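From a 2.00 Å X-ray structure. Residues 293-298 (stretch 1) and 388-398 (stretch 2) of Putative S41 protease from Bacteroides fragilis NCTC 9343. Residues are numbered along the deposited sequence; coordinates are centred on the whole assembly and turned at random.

Stretch 1 (293-298) VYVLTT
Stretch 2 (388-398) TLLNAALKIMS

Residues 293-297 form a β-strand that begins earlier in the chain, and Thr298 leaves it as loop. Residues 388-398 are helical. The helix packs along the strand; the axes approach to 9.3 Å at their closest. The two N-to-C directions make an angle of 155°, so the segments run nearly antiparallel. In register, Tyr294 CA lies 6.5 Å from Ala393 CA, and Leu296 CA lies 6.6 Å from Leu389 CA. Two residues along the strand thus match four along the helix. The contact buries 352 Å², both sides summed, and no hydrogen bond crosses it.

Val293 is extended (phi/psi -137/136, chi1 p) and makes no contact with the helix.

Tyr294 (-102/126) points toward the helix, with chi1 m and chi2 78°. It has the largest covered area in the contact, 94 Å². Tyr294 CB meets Ala393 CB at 4.1 Å; the small alanine side chain lies where the two backbones come close. The ring extends along the next helical turn. Ala393 O lies over one face of it, and Ala393 O also accepts the helical bond from Met397 N at 3.0 Å. Tyr294 CE2 is 4.0 Å from Ile396 CG2. Tyr294 CZ is 3.6 Å from Met397 CB, and Tyr294 OH is 3.3 Å from the same Met397 CB. Met397 is selenomethionine, with chi angles p, t, p. Ile396 has chi1 m and chi2 146°, between wells.

Val295 (-118/120, chi1 t) points away from the helix, in keeping with the alternation of side chains along a strand.

Leu296 (-89/125) points toward the helix again, with chi1 m and chi2 t. Leu296 CD1 packs against Leu389 CB at 3.9 Å and approaches Leu390 N at 4.0 Å. Leu296 CD2 is 3.8 Å from Leu389 O. Leu296 thus packs on helix backbone as well as side chain. Leu389 O accepts from Ala393 N at 3.2 Å. Leu389 is also m, t and points toward the strand. Leu390 (t, p) is directed sideways.

Thr297 (-132/155, chi1 p) points away. Its backbone still touches the helix: Thr297 O is 4.3 Å from Leu389 CD1. Thr298 (-142/-180, chi1 p) points sideways.

Over 389-396, phi runs from -56° to -72° and psi from -36° to -48°; Thr388 is -41/-64, Met397 -69/-21 and Ser398 -97/-2. Bonds run i to i+4, from Ala392 N to Thr388 O (3.0 Å) through Met397 N. At Ser398 the backbone bonds are weak, but Ser398 OG donates to Leu394 O at 3.1 Å.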

# COMPACT_ATOMS: atom_id res chain seq x y z
N VAL A 293 -0.86 16.14 10.13
CA VAL A 293 -0.23 15.28 9.11
C VAL A 293 -1.24 15.18 7.93
O VAL A 293 -2.43 15.14 8.14
CB VAL A 293 0.23 13.92 9.65
CG1 VAL A 293 -0.97 13.09 10.23
CG2 VAL A 293 0.93 13.15 8.57
N TYR A 294 -0.75 15.31 6.70
CA TYR A 294 -1.54 15.14 5.46
C TYR A 294 -1.16 13.74 4.96
O TYR A 294 0.04 13.40 4.82
CB TYR A 294 -1.26 16.23 4.42
CG TYR A 294 -1.60 17.61 4.94
CD1 TYR A 294 -0.74 18.28 5.80
CD2 TYR A 294 -2.82 18.22 4.64
CE1 TYR A 294 -1.06 19.54 6.31
CE2 TYR A 294 -3.15 19.48 5.18
CZ TYR A 294 -2.27 20.11 6.02
OH TYR A 294 -2.57 21.34 6.57
N VAL A 295 -2.19 12.92 4.75
CA VAL A 295 -2.05 11.54 4.31
C VAL A 295 -2.73 11.40 2.95
O VAL A 295 -3.90 11.77 2.78
CB VAL A 295 -2.62 10.55 5.37
CG1 VAL A 295 -2.46 9.06 4.87
CG2 VAL A 295 -1.91 10.73 6.72
N LEU A 296 -1.93 11.00 1.95
CA LEU A 296 -2.42 10.78 0.58
C LEU A 296 -2.90 9.34 0.40
O LEU A 296 -2.15 8.38 0.66
CB LEU A 296 -1.32 11.13 -0.41
CG LEU A 296 -0.58 12.46 -0.21
CD1 LEU A 296 0.41 12.76 -1.35
CD2 LEU A 296 -1.58 13.61 -0.07
N THR A 297 -4.15 9.19 -0.04
CA THR A 297 -4.85 7.89 -0.08
C THR A 297 -5.54 7.55 -1.39
O THR A 297 -5.81 8.44 -2.17
CB THR A 297 -5.97 7.85 1.05
OG1 THR A 297 -6.99 8.84 0.81
CG2 THR A 297 -5.37 8.12 2.41
N THR A 298 -5.72 6.25 -1.66
CA THR A 298 -6.58 5.79 -2.74
C THR A 298 -7.28 4.56 -2.21
O THR A 298 -7.09 4.16 -1.04
CB THR A 298 -5.85 5.44 -4.06
OG1 THR A 298 -5.02 4.28 -3.88
CG2 THR A 298 -5.04 6.65 -4.61
N THR A 388 -0.19 16.09 -8.56
CA THR A 388 -1.57 16.37 -8.08
C THR A 388 -1.80 16.31 -6.55
O THR A 388 -2.13 17.32 -5.94
CB THR A 388 -2.59 15.49 -8.82
OG1 THR A 388 -2.34 15.57 -10.24
CG2 THR A 388 -4.03 15.91 -8.55
N LEU A 389 -1.63 15.13 -5.93
CA LEU A 389 -2.03 14.98 -4.54
C LEU A 389 -1.08 15.74 -3.63
O LEU A 389 -1.52 16.35 -2.67
CB LEU A 389 -2.20 13.50 -4.11
CG LEU A 389 -3.05 12.58 -4.98
CD1 LEU A 389 -3.20 11.13 -4.35
CD2 LEU A 389 -4.39 13.21 -5.25
N LEU A 390 0.22 15.77 -3.94
CA LEU A 390 1.15 16.52 -3.07
C LEU A 390 0.86 18.02 -3.23
O LEU A 390 0.79 18.71 -2.28
CB LEU A 390 2.61 16.20 -3.38
CG LEU A 390 3.69 17.14 -2.79
CD1 LEU A 390 3.62 17.15 -1.26
CD2 LEU A 390 5.05 16.73 -3.25
N ASN A 391 0.65 18.48 -4.45
CA ASN A 391 0.32 19.88 -4.69
C ASN A 391 -0.92 20.29 -3.89
O ASN A 391 -0.99 21.40 -3.37
CB ASN A 391 0.07 20.14 -6.16
CG ASN A 391 -0.05 21.61 -6.45
OD1 ASN A 391 -1.14 22.11 -6.55
ND2 ASN A 391 1.06 22.32 -6.45
N ALA A 392 -1.92 19.42 -3.84
CA ALA A 392 -3.16 19.71 -3.10
C ALA A 392 -2.86 19.95 -1.63
O ALA A 392 -3.37 20.91 -1.03
CB ALA A 392 -4.20 18.58 -3.27
N ALA A 393 -2.07 19.06 -1.02
CA ALA A 393 -1.70 19.17 0.35
C ALA A 393 -0.99 20.48 0.59
O ALA A 393 -1.27 21.19 1.55
CB ALA A 393 -0.77 18.02 0.78
N LEU A 394 -0.03 20.78 -0.26
CA LEU A 394 0.76 22.02 -0.11
C LEU A 394 -0.12 23.26 -0.19
O LEU A 394 0.10 24.22 0.52
CB LEU A 394 1.85 22.10 -1.15
CG LEU A 394 2.96 21.02 -1.07
CD1 LEU A 394 3.81 21.10 -2.36
CD2 LEU A 394 3.83 21.14 0.17
N LYS A 395 -1.11 23.25 -1.07
CA LYS A 395 -2.00 24.37 -1.19
C LYS A 395 -2.93 24.45 0.03
O LYS A 395 -3.18 25.55 0.57
CB LYS A 395 -2.85 24.30 -2.48
CG LYS A 395 -2.09 24.60 -3.81
CD LYS A 395 -3.15 24.69 -4.95
CE LYS A 395 -2.62 24.81 -6.41
NZ LYS A 395 -1.28 25.42 -6.46
N ILE A 396 -3.47 23.32 0.45
CA ILE A 396 -4.39 23.31 1.59
C ILE A 396 -3.70 23.82 2.87
O ILE A 396 -4.24 24.64 3.55
CB ILE A 396 -4.99 21.93 1.80
CG1 ILE A 396 -6.04 21.68 0.71
CG2 ILE A 396 -5.66 21.82 3.19
CD1 ILE A 396 -6.16 20.18 0.23
N MSE A 397 -2.47 23.40 3.13
CA MSE A 397 -1.79 23.84 4.34
C MSE A 397 -1.45 25.33 4.26
O MSE A 397 -1.22 25.97 5.26
CB MSE A 397 -0.53 22.99 4.61
CG MSE A 397 0.63 23.29 3.69
SE MSE A 397 2.23 22.23 4.02
CE MSE A 397 1.52 20.44 3.54
N SER A 398 -1.38 25.89 3.07
CA SER A 398 -1.05 27.29 2.92
C SER A 398 -2.28 28.16 2.76
O SER A 398 -2.15 29.37 2.60
CB SER A 398 -0.21 27.49 1.64
OG SER A 398 1.03 26.90 1.76